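Local coordinates for TCP pilus virulence regulatory protein (PDB 3GBG) that probably activates virulence-gene transcription, including that of the toxin-coregulated pilus, in Vibrio cholerae as an AraC-family regulator that binds a fatty acid, at residues A[5-10]-A[88-93]; A[28-33]-A[60-65]; A[40-45]-A[67-72]. All blocks are in the same frame, centred on the assembly; numbering follows the deposited sequence.

How the contacts relate
The three contacts show how a cupin-like domain is built from paired strands and a helix that packs against one of them. Contacts 1 and 2, centred 11 Å apart, both reach the five-stranded sheet and touch through the salt bridge of Asp88 with Lys63 and the packing of Ile91 on Tyr30. Contact 3 lies in the four-stranded sheet, 15 Å between centres from contact 2. Along the chain, contacts 2 and 3 interleave, and the segments of contact 1 enclose both. Where Phe33 reaches Leu42 and Phe69, the two sheets meet beside the palmitoleic acid. Contact 2 is near the chain's centre; contacts 1 and 3 lie on opposite sides of it, their centres 25 Å apart.

Contact 1 of 3, residues A[5-10]-A[88-93]; sequences KSFQTN and DSFIRS
Phe7 and Phe90 are brought together by two different first torsions. In Phe90, CG stands anti to the backbone N (chi1 -176°), which carries the ring off the helix toward the incoming strand. In Phe7, CG lies beside its own N (chi1 -63°), which lets the ring swing back to the helix from a CB that does not itself point there. The result is an edge-to-face pair with ring centroids 4.5 Å apart. At 56° between the planes it is tilted well short of a perpendicular T. Phe7 leads with CZ, which comes over one face of the Phe90 ring toward its rim, 3.3 Å from Phe90 CZ and 3.5 Å from Phe90 CE2.

Ser6 closes the gap nearer the backbones. Its CB sits 3.4 Å from Phe90 CB and 3.6 Å from Phe90 CD2, so the serine meets the base of the aromatic side chain chiefly with its carbon, the hydroxyl standing a little farther off. The two segments share no hydrogen bond, and polar groups are served separately. Ser89 OG bonds to Ser87 OG, and the backbone of Ser6 is hydrogen-bonded to that of Ser87, the residue just ahead of the helix.

The pair illustrates how an outer strand meets the helix that follows its sheet neighbour. Strand 7-14 lies at the border of the five-stranded sheet beside strand 79-86, where Phe7 also touches Ile84, and the chain of that neighbour passes through Ser87 into helix 88-97. Helix 141-155 packs against both rings: Leu144 touches each of them, Phe148 meets Phe7, and Lys145 lies against Phe90.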
loop_
_atom_site.group_PDB
_atom_site.type_symbol
_atom_site.label_atom_id
_atom_site.label_comp_id
_atom_site.label_asym_id
_atom_site.label_seq_id
_atom_site.Cartn_x
_atom_site.Cartn_y
_atom_site.Cartn_z
ATOM N N LYS A 5 -15.669 1.256 -7.340
ATOM C CA LYS A 5 -15.610 0.402 -6.161
ATOM C C LYS A 5 -14.390 -0.506 -6.233
ATOM O O LYS A 5 -13.991 -1.112 -5.239
ATOM C CB LYS A 5 -16.885 -0.436 -6.029
ATOM C CG LYS A 5 -17.027 -1.563 -7.033
ATOM C CD LYS A 5 -18.250 -2.408 -6.703
ATOM C CE LYS A 5 -18.272 -3.695 -7.509
ATOM N NZ LYS A 5 -17.076 -4.538 -7.217
ATOM N N SER A 6 -13.803 -0.593 -7.420
ATOM C CA SER A 6 -12.610 -1.401 -7.626
ATOM C C SER A 6 -11.409 -0.481 -7.430
ATOM O O SER A 6 -10.259 -0.910 -7.520
ATOM C CB SER A 6 -12.601 -1.984 -9.040
ATOM O OG SER A 6 -13.716 -2.836 -9.249
ATOM N N PHE A 7 -11.702 0.790 -7.159
ATOM C CA PHE A 7 -10.677 1.804 -6.946
ATOM C C PHE A 7 -10.986 2.671 -5.732
ATOM O O PHE A 7 -12.012 3.341 -5.686
ATOM C CB PHE A 7 -10.558 2.704 -8.180
ATOM C CG PHE A 7 -10.115 1.980 -9.415
ATOM C CD1 PHE A 7 -8.849 1.402 -9.478
ATOM C CD2 PHE A 7 -10.961 1.864 -10.514
ATOM C CE1 PHE A 7 -8.430 0.721 -10.618
ATOM C CE2 PHE A 7 -10.551 1.183 -11.659
ATOM C CZ PHE A 7 -9.283 0.611 -11.710
ATOM N N GLN A 8 -10.091 2.657 -4.750
ATOM C CA GLN A 8 -10.257 3.458 -3.539
ATOM C C GLN A 8 -9.157 4.518 -3.588
ATOM O O GLN A 8 -7.977 4.180 -3.567
ATOM C CB GLN A 8 -10.095 2.560 -2.309
ATOM C CG GLN A 8 -10.686 3.118 -1.021
ATOM C CD GLN A 8 -9.885 4.279 -0.470
ATOM O OE1 GLN A 8 -10.373 5.403 -0.376
ATOM N NE2 GLN A 8 -8.648 4.002 -0.081
ATOM N N THR A 9 -9.537 5.792 -3.658
ATOM C CA THR A 9 -8.545 6.861 -3.755
ATOM C C THR A 9 -8.549 7.908 -2.645
ATOM O O THR A 9 -9.593 8.254 -2.092
ATOM C CB THR A 9 -8.682 7.612 -5.095
ATOM O OG1 THR A 9 -9.936 8.299 -5.129
ATOM C CG2 THR A 9 -8.627 6.637 -6.261
ATOM N N ASN A 10 -7.361 8.413 -2.327
ATOM C CA ASN A 10 -7.210 9.450 -1.317
ATOM C C ASN A 10 -6.175 10.464 -1.792
ATOM O O ASN A 10 -5.297 10.137 -2.589
ATOM C CB ASN A 10 -6.758 8.851 0.015
ATOM C CG ASN A 10 -7.747 7.856 0.572
ATOM O OD1 ASN A 10 -7.645 6.655 0.322
ATOM N ND2 ASN A 10 -8.720 8.352 1.323
ATOM N N ASP A 88 -8.980 -6.441 -4.930
ATOM C CA ASP A 88 -8.507 -7.721 -5.440
ATOM C C ASP A 88 -9.374 -8.179 -6.608
ATOM O O ASP A 88 -8.871 -8.769 -7.567
ATOM C CB ASP A 88 -8.498 -8.788 -4.338
ATOM C CG ASP A 88 -7.353 -8.600 -3.358
ATOM O OD1 ASP A 88 -6.224 -8.293 -3.811
ATOM O OD2 ASP A 88 -7.566 -8.776 -2.141
ATOM N N SER A 89 -10.672 -7.898 -6.533
ATOM C CA SER A 89 -11.599 -8.289 -7.592
ATOM C C SER A 89 -11.195 -7.690 -8.932
ATOM O O SER A 89 -11.321 -8.336 -9.971
ATOM C CB SER A 89 -13.030 -7.867 -7.233
ATOM O OG SER A 89 -13.083 -6.509 -6.823
ATOM N N PHE A 90 -10.698 -6.458 -8.907
ATOM C CA PHE A 90 -10.270 -5.804 -10.134
ATOM C C PHE A 90 -8.910 -6.332 -10.567
ATOM O O PHE A 90 -8.657 -6.513 -11.757
ATOM C CB PHE A 90 -10.203 -4.288 -9.934
ATOM C CG PHE A 90 -9.851 -3.526 -11.180
ATOM C CD1 PHE A 90 -8.522 -3.366 -11.566
ATOM C CD2 PHE A 90 -10.853 -2.998 -11.990
ATOM C CE1 PHE A 90 -8.198 -2.694 -12.741
ATOM C CE2 PHE A 90 -10.538 -2.327 -13.167
ATOM C CZ PHE A 90 -9.208 -2.175 -13.544
ATOM N N ILE A 91 -8.035 -6.580 -9.595
ATOM C CA ILE A 91 -6.701 -7.093 -9.889
ATOM C C ILE A 91 -6.781 -8.450 -10.588
ATOM O O ILE A 91 -6.038 -8.712 -11.534
ATOM C CB ILE A 91 -5.855 -7.233 -8.597
ATOM C CG1 ILE A 91 -5.493 -5.844 -8.056
ATOM C CG2 ILE A 91 -4.582 -8.024 -8.881
ATOM C CD1 ILE A 91 -4.586 -5.038 -8.978
ATOM N N ARG A 92 -7.678 -9.316 -10.122
ATOM C CA ARG A 92 -7.819 -10.629 -10.737
ATOM C C ARG A 92 -8.411 -10.493 -12.142
ATOM O O ARG A 92 -8.177 -11.339 -13.004
ATOM C CB ARG A 92 -8.672 -11.558 -9.858
ATOM C CG ARG A 92 -10.057 -11.049 -9.530
ATOM C CD ARG A 92 -10.772 -11.954 -8.523
ATOM N NE ARG A 92 -10.284 -11.794 -7.150
ATOM C CZ ARG A 92 -9.239 -12.437 -6.635
ATOM N NH1 ARG A 92 -8.555 -13.298 -7.375
ATOM N NH2 ARG A 92 -8.882 -12.220 -5.376
ATOM N N SER A 93 -9.167 -9.421 -12.372
ATOM C CA SER A 93 -9.741 -9.169 -13.692
ATOM C C SER A 93 -8.567 -8.858 -14.611
ATOM O O SER A 93 -8.563 -9.218 -15.789
ATOM C CB SER A 93 -10.692 -7.969 -13.659
ATOM O OG SER A 93 -11.832 -8.222 -12.860
#

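Contact 2 of 3, residues A[28-33]-A[60-65]. With PAM (palmitoleic acid), chain B.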
loop_
_atom_site.group_PDB
_atom_site.type_symbol
_atom_site.label_atom_id
_atom_site.label_comp_id
_atom_site.label_asym_id
_atom_site.label_seq_id
_atom_site.Cartn_x
_atom_site.Cartn_y
_atom_site.Cartn_z
ATOM N N ASN A 28 -1.761 -3.793 2.280
ATOM C CA ASN A 28 -2.954 -4.640 2.295
ATOM C C ASN A 28 -3.459 -5.013 0.906
ATOM O O ASN A 28 -3.968 -6.116 0.691
ATOM C CB ASN A 28 -4.072 -3.939 3.084
ATOM C CG ASN A 28 -5.324 -4.792 3.213
ATOM O OD1 ASN A 28 -6.313 -4.592 2.504
ATOM N ND2 ASN A 28 -5.281 -5.754 4.122
ATOM N N ASP A 29 -3.336 -4.080 -0.029
ATOM C CA ASP A 29 -3.750 -4.314 -1.410
ATOM C C ASP A 29 -2.908 -3.447 -2.331
ATOM O O ASP A 29 -2.377 -2.423 -1.905
ATOM C CB ASP A 29 -5.234 -3.989 -1.605
ATOM C CG ASP A 29 -6.143 -5.109 -1.127
ATOM O OD1 ASP A 29 -6.015 -6.244 -1.641
ATOM O OD2 ASP A 29 -6.977 -4.846 -0.238
ATOM N N TYR A 30 -2.775 -3.865 -3.586
ATOM C CA TYR A 30 -1.987 -3.117 -4.548
ATOM C C TYR A 30 -2.319 -1.639 -4.493
ATOM O O TYR A 30 -3.487 -1.248 -4.435
ATOM C CB TYR A 30 -2.207 -3.649 -5.967
ATOM C CG TYR A 30 -1.698 -5.058 -6.168
ATOM C CD1 TYR A 30 -2.519 -6.160 -5.924
ATOM C CD2 TYR A 30 -0.377 -5.293 -6.562
ATOM C CE1 TYR A 30 -2.038 -7.460 -6.064
ATOM C CE2 TYR A 30 0.113 -6.590 -6.701
ATOM C CZ TYR A 30 -0.721 -7.665 -6.449
ATOM O OH TYR A 30 -0.229 -8.942 -6.560
ATOM N N LYS A 31 -1.277 -0.815 -4.490
ATOM C CA LYS A 31 -1.454 0.629 -4.437
ATOM C C LYS A 31 -0.516 1.336 -5.406
ATOM O O LYS A 31 0.497 0.786 -5.829
ATOM C CB LYS A 31 -1.169 1.143 -3.026
ATOM C CG LYS A 31 -2.160 0.713 -1.958
ATOM C CD LYS A 31 -1.703 1.203 -0.585
ATOM C CE LYS A 31 -2.718 0.868 0.498
ATOM N NZ LYS A 31 -3.953 1.689 0.370
ATOM N N MET A 32 -0.873 2.559 -5.763
ATOM C CA MET A 32 -0.049 3.370 -6.645
ATOM C C MET A 32 -0.249 4.816 -6.235
ATOM O O MET A 32 -1.356 5.219 -5.884
ATOM C CB MET A 32 -0.438 3.157 -8.114
ATOM C CG MET A 32 -1.896 3.411 -8.455
ATOM S SD MET A 32 -2.212 3.001 -10.213
ATOM C CE MET A 32 -1.846 1.262 -10.216
ATOM N N PHE A 33 0.831 5.589 -6.232
ATOM C CA PHE A 33 0.723 6.989 -5.863
ATOM C C PHE A 33 1.649 7.845 -6.699
ATOM O O PHE A 33 2.562 7.341 -7.346
ATOM C CB PHE A 33 1.041 7.201 -4.377
ATOM C CG PHE A 33 2.475 6.923 -4.005
ATOM C CD1 PHE A 33 2.869 5.648 -3.595
ATOM C CD2 PHE A 33 3.424 7.948 -4.029
ATOM C CE1 PHE A 33 4.185 5.396 -3.209
ATOM C CE2 PHE A 33 4.745 7.710 -3.646
ATOM C CZ PHE A 33 5.129 6.429 -3.233
ATOM N N LEU A 60 4.465 2.181 -7.708
ATOM C CA LEU A 60 3.569 1.060 -7.464
ATOM C C LEU A 60 4.049 0.261 -6.257
ATOM O O LEU A 60 5.238 -0.039 -6.136
ATOM C CB LEU A 60 3.512 0.149 -8.698
ATOM C CG LEU A 60 3.134 0.797 -10.035
ATOM C CD1 LEU A 60 3.167 -0.255 -11.138
ATOM C CD2 LEU A 60 1.752 1.413 -9.936
ATOM N N LEU A 61 3.123 -0.070 -5.363
ATOM C CA LEU A 61 3.445 -0.844 -4.165
ATOM C C LEU A 61 2.789 -2.221 -4.274
ATOM O O LEU A 61 1.577 -2.326 -4.457
ATOM C CB LEU A 61 2.942 -0.105 -2.921
ATOM C CG LEU A 61 3.479 1.333 -2.799
ATOM C CD1 LEU A 61 2.940 1.997 -1.536
ATOM C CD2 LEU A 61 5.007 1.298 -2.766
ATOM N N LYS A 62 3.591 -3.273 -4.166
ATOM C CA LYS A 62 3.082 -4.633 -4.289
ATOM C C LYS A 62 2.351 -5.127 -3.046
ATOM O O LYS A 62 2.827 -4.961 -1.929
ATOM C CB LYS A 62 4.228 -5.589 -4.627
ATOM C CG LYS A 62 3.760 -6.957 -5.104
ATOM C CD LYS A 62 4.866 -7.742 -5.800
ATOM C CE LYS A 62 5.751 -8.470 -4.803
ATOM N NZ LYS A 62 4.986 -9.514 -4.052
ATOM N N LYS A 63 1.189 -5.734 -3.255
ATOM C CA LYS A 63 0.398 -6.255 -2.154
ATOM C C LYS A 63 1.212 -7.255 -1.343
ATOM O O LYS A 63 2.002 -8.023 -1.898
ATOM C CB LYS A 63 -0.871 -6.928 -2.681
ATOM C CG LYS A 63 -1.749 -7.493 -1.584
ATOM C CD LYS A 63 -2.962 -8.196 -2.157
ATOM C CE LYS A 63 -3.807 -8.789 -1.057
ATOM N NZ LYS A 63 -4.990 -9.467 -1.621
ATOM N N ASN A 64 1.015 -7.226 -0.025
ATOM C CA ASN A 64 1.704 -8.113 0.918
ATOM C C ASN A 64 3.170 -7.753 1.135
ATOM O O ASN A 64 3.906 -8.481 1.804
ATOM C CB ASN A 64 1.580 -9.570 0.457
ATOM C CG ASN A 64 0.156 -10.072 0.509
ATOM O OD1 ASN A 64 -0.223 -10.980 -0.228
ATOM N ND2 ASN A 64 -0.637 -9.495 1.395
ATOM N N SER A 65 3.599 -6.632 0.560
ATOM C CA SER A 65 4.973 -6.191 0.741
ATOM C C SER A 65 5.058 -5.375 2.026
ATOM O O SER A 65 4.053 -4.850 2.503
ATOM C CB SER A 65 5.421 -5.321 -0.443
ATOM O OG SER A 65 4.671 -4.111 -0.497
HETATM C C1 PAM B . -2.985 4.903 2.455
HETATM O O1 PAM B . -3.645 5.797 1.880
HETATM O O2 PAM B . -3.278 3.713 2.234
HETATM C C2 PAM B . -1.859 5.268 3.408
HETATM C C3 PAM B . -0.604 4.455 3.066
HETATM C C4 PAM B . 0.525 5.369 2.614
HETATM C C5 PAM B . 1.245 4.793 1.398
HETATM C C6 PAM B . 1.151 5.743 0.208
HETATM C C7 PAM B . 2.459 6.502 0.004
HETATM C C8 PAM B . 2.198 7.935 -0.437
HETATM C C9 PAM B . 3.100 8.913 0.327
HETATM C C10 PAM B . 2.619 9.878 1.098
HETATM C C11 PAM B . 1.110 10.104 1.296
HETATM C C12 PAM B . 0.594 9.402 2.551
HETATM C C13 PAM B . 0.712 10.296 3.771
HETATM C C14 PAM B . 0.383 9.520 5.039
HETATM C C15 PAM B . 0.511 10.415 6.260
HETATM C C16 PAM B . 1.810 10.134 7.006
#
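Lys63 crosses the Tyr30 side chain at about a right angle, laying its CB over one ring face, 3.7 Å from the centroid and 14° off the ring normal, a CH-pi contact. With CG anti to the backbone N (chi1 -180°) and the rest of the chain extended, Lys63 then runs alongside Asp29, pointing the same way, and its NZ reaches Asp29 OD1 at 3.4 Å in a salt bridge whose hydrogen bond is long and weak. The stronger partner of this ammonium is Asp88. As Asp29 and Asp88 themselves come close, the lysine may ease the repulsion between the carboxylates.

Beyond Tyr30 the segments become antiparallel strands. Lys31 and Leu61 form a hydrogen-bonded pair, with Leu61 N to Lys31 O at 2.8 Å and Lys31 N to Leu61 O at 3.2 Å. Met32 and Leu60 follow as a non-hydrogen-bonded pair whose side chains lie side by side; Met32 CB and Leu60 CD2, 3.3 Å apart, are tightly packed.

The face bearing Lys31 and Leu61 meets palmitoleic acid. Lys31, straight until a bend at its last torsion (chi4 -71°), donates from NZ to ligand O2 at 2.8 Å and also bonds to Thr85 OG1. C8 of the lipid lies over one face of the Phe33 ring, 3.7 Å from Phe33 CG, whereas Leu61 CD1 lies at the ring edge, 4.0 Å from Phe33 CE1. Tyr12 OH and Lys230 NZ also bond to the ligand, consistent with the fatty acid linking the cupin-like domain to helix 213-231.

Strands 31-35 and 57-61 occupy the middle of the five-stranded sheet, between 79-86 and 114-118. Helix 141-155 packs on the Met32 and Leu60 side: Phe148 and Phe152 touch Met32, and Phe151 and Val155 touch Leu60.

Contact 3 of 3, residues A[40-45]-A[67-72]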
loop_
_atom_site.group_PDB
_atom_site.type_symbol
_atom_site.label_atom_id
_atom_site.label_comp_id
_atom_site.label_asym_id
_atom_site.label_seq_id
_atom_site.Cartn_x
_atom_site.Cartn_y
_atom_site.Cartn_z
ATOM N N ALA A 40 9.739 15.614 -5.741
ATOM C CA ALA A 40 9.906 14.989 -4.437
ATOM C C ALA A 40 11.038 13.977 -4.505
ATOM O O ALA A 40 11.400 13.507 -5.584
ATOM C CB ALA A 40 8.613 14.305 -3.998
ATOM N N LYS A 41 11.597 13.656 -3.345
ATOM C CA LYS A 41 12.692 12.703 -3.251
ATOM C C LYS A 41 12.226 11.470 -2.487
ATOM O O LYS A 41 11.824 11.559 -1.330
ATOM C CB LYS A 41 13.877 13.335 -2.517
ATOM C CG LYS A 41 15.096 12.430 -2.418
ATOM C CD LYS A 41 16.190 13.072 -1.580
ATOM C CE LYS A 41 17.409 12.173 -1.468
ATOM N NZ LYS A 41 18.455 12.771 -0.588
ATOM N N LEU A 42 12.289 10.319 -3.139
ATOM C CA LEU A 42 11.878 9.076 -2.514
ATOM C C LEU A 42 13.129 8.295 -2.142
ATOM O O LEU A 42 13.995 8.052 -2.984
ATOM C CB LEU A 42 11.001 8.273 -3.482
ATOM C CG LEU A 42 10.238 7.049 -2.959
ATOM C CD1 LEU A 42 9.138 6.699 -3.939
ATOM C CD2 LEU A 42 11.189 5.866 -2.774
ATOM N N ILE A 43 13.236 7.937 -0.867
ATOM C CA ILE A 43 14.376 7.165 -0.387
ATOM C C ILE A 43 13.868 5.783 -0.003
ATOM O O ILE A 43 13.037 5.637 0.897
ATOM C CB ILE A 43 15.029 7.834 0.834
ATOM C CG1 ILE A 43 15.580 9.214 0.431
ATOM C CG2 ILE A 43 16.140 6.948 1.379
ATOM C CD1 ILE A 43 16.141 10.021 1.572
ATOM N N ASP A 44 14.352 4.767 -0.705
ATOM C CA ASP A 44 13.947 3.394 -0.441
ATOM C C ASP A 44 14.953 2.733 0.493
ATOM O O ASP A 44 16.054 2.377 0.077
ATOM C CB ASP A 44 13.872 2.608 -1.753
ATOM C CG ASP A 44 13.163 1.279 -1.595
ATOM O OD1 ASP A 44 12.868 0.892 -0.442
ATOM O OD2 ASP A 44 12.902 0.621 -2.625
ATOM N N LYS A 45 14.571 2.572 1.756
ATOM C CA LYS A 45 15.450 1.957 2.739
ATOM C C LYS A 45 15.634 0.454 2.519
ATOM O O LYS A 45 16.570 -0.144 3.044
ATOM C CB LYS A 45 14.923 2.208 4.155
ATOM C CG LYS A 45 15.193 3.604 4.699
ATOM C CD LYS A 45 14.502 4.689 3.891
ATOM C CE LYS A 45 14.829 6.072 4.442
ATOM N NZ LYS A 45 16.298 6.329 4.436
ATOM N N GLN A 67 6.938 -2.175 3.339
ATOM C CA GLN A 67 7.713 -1.027 2.884
ATOM C C GLN A 67 8.470 -0.261 3.961
ATOM O O GLN A 67 8.036 -0.178 5.107
ATOM C CB GLN A 67 6.785 -0.059 2.147
ATOM C CG GLN A 67 6.024 -0.654 0.963
ATOM C CD GLN A 67 6.928 -0.998 -0.205
ATOM O OE1 GLN A 67 8.004 -0.423 -0.362
ATOM N NE2 GLN A 67 6.483 -1.926 -1.044
ATOM N N ARG A 68 9.614 0.292 3.563
ATOM C CA ARG A 68 10.467 1.099 4.429
ATOM C C ARG A 68 11.039 2.198 3.538
ATOM O O ARG A 68 12.055 1.995 2.867
ATOM C CB ARG A 68 11.609 0.264 5.027
ATOM C CG ARG A 68 11.153 -0.930 5.872
ATOM C CD ARG A 68 12.351 -1.659 6.460
ATOM N NE ARG A 68 11.970 -2.836 7.249
ATOM C CZ ARG A 68 11.476 -3.957 6.732
ATOM N NH1 ARG A 68 11.301 -4.062 5.422
ATOM N NH2 ARG A 68 11.167 -4.969 7.524
ATOM N N PHE A 69 10.375 3.353 3.512
ATOM C CA PHE A 69 10.828 4.469 2.678
ATOM C C PHE A 69 10.305 5.815 3.145
ATOM O O PHE A 69 9.412 5.897 3.984
ATOM C CB PHE A 69 10.387 4.261 1.230
ATOM C CG PHE A 69 8.905 4.425 1.018
ATOM C CD1 PHE A 69 8.027 3.399 1.337
ATOM C CD2 PHE A 69 8.385 5.613 0.510
ATOM C CE1 PHE A 69 6.648 3.547 1.152
ATOM C CE2 PHE A 69 7.009 5.772 0.321
ATOM C CZ PHE A 69 6.138 4.734 0.642
ATOM N N SER A 70 10.874 6.877 2.583
ATOM C CA SER A 70 10.449 8.222 2.915
ATOM C C SER A 70 10.269 9.020 1.634
ATOM O O SER A 70 10.860 8.704 0.598
ATOM C CB SER A 70 11.470 8.915 3.826
ATOM O OG SER A 70 12.712 9.115 3.165
ATOM N N LEU A 71 9.419 10.038 1.715
ATOM C CA LEU A 71 9.135 10.916 0.589
ATOM C C LEU A 71 9.339 12.334 1.103
ATOM O O LEU A 71 8.696 12.752 2.064
ATOM C CB LEU A 71 7.690 10.736 0.116
ATOM C CG LEU A 71 7.331 11.391 -1.217
ATOM C CD1 LEU A 71 8.129 10.718 -2.341
ATOM C CD2 LEU A 71 5.836 11.264 -1.481
ATOM N N THR A 72 10.242 13.071 0.467
ATOM C CA THR A 72 10.534 14.432 0.885
ATOM C C THR A 72 10.222 15.423 -0.227
ATOM O O THR A 72 10.692 15.276 -1.357
ATOM C CB THR A 72 12.026 14.599 1.269
ATOM O OG1 THR A 72 12.335 13.723 2.361
ATOM C CG2 THR A 72 12.313 16.040 1.674
HETATM O O HOH W 1 12.736 11.175 1.466
HETATM O O HOH W 2 10.304 0.307 0.608
#
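Lys41 and Thr72 open a run of antiparallel pairing in which backbone donors and acceptors satisfy one another. Lys41 N reaches Thr72 O at 2.7 Å, and Thr72 N returns to Lys41 O. Ile43 and Ser70 form the next hydrogen-bonded pair, Ile43 N to Ser70 O at 2.9 Å and Ser70 N back to Ile43 O. The last bond, Lys45 N to Arg68 O at 2.8 Å, is more bent (135° at the hydrogen), where strand 40-44 ends.

Each face holds one water. On the Ser70 and Thr72 face, a molecule donates to Lys41 O and hydrogen-bonds to Ser70 OG and Thr72 OG1, each at 2.7 Å; Thr72 OG1 also bonds to Thr19 OG1. Ser70 OG holds this water while lying 3.5 Å from Ile43 CB. On the other face, a water accepts from Arg68 N at 3.0 Å and joins Asp44 OD1 to Gln67 OE1; Asp44 OD1 receives Asn46 N as well.

There Leu42 CB also meets Leu71 CD1 at 3.9 Å, and Leu42 crosses Phe69. The chemistry implies a two-sided strand pair: one face water-bridged at Ser70 and Thr72, the other apolar at Leu42, Phe69 and Leu71, which touches palmitoleic acid, and turning polar at Asp44.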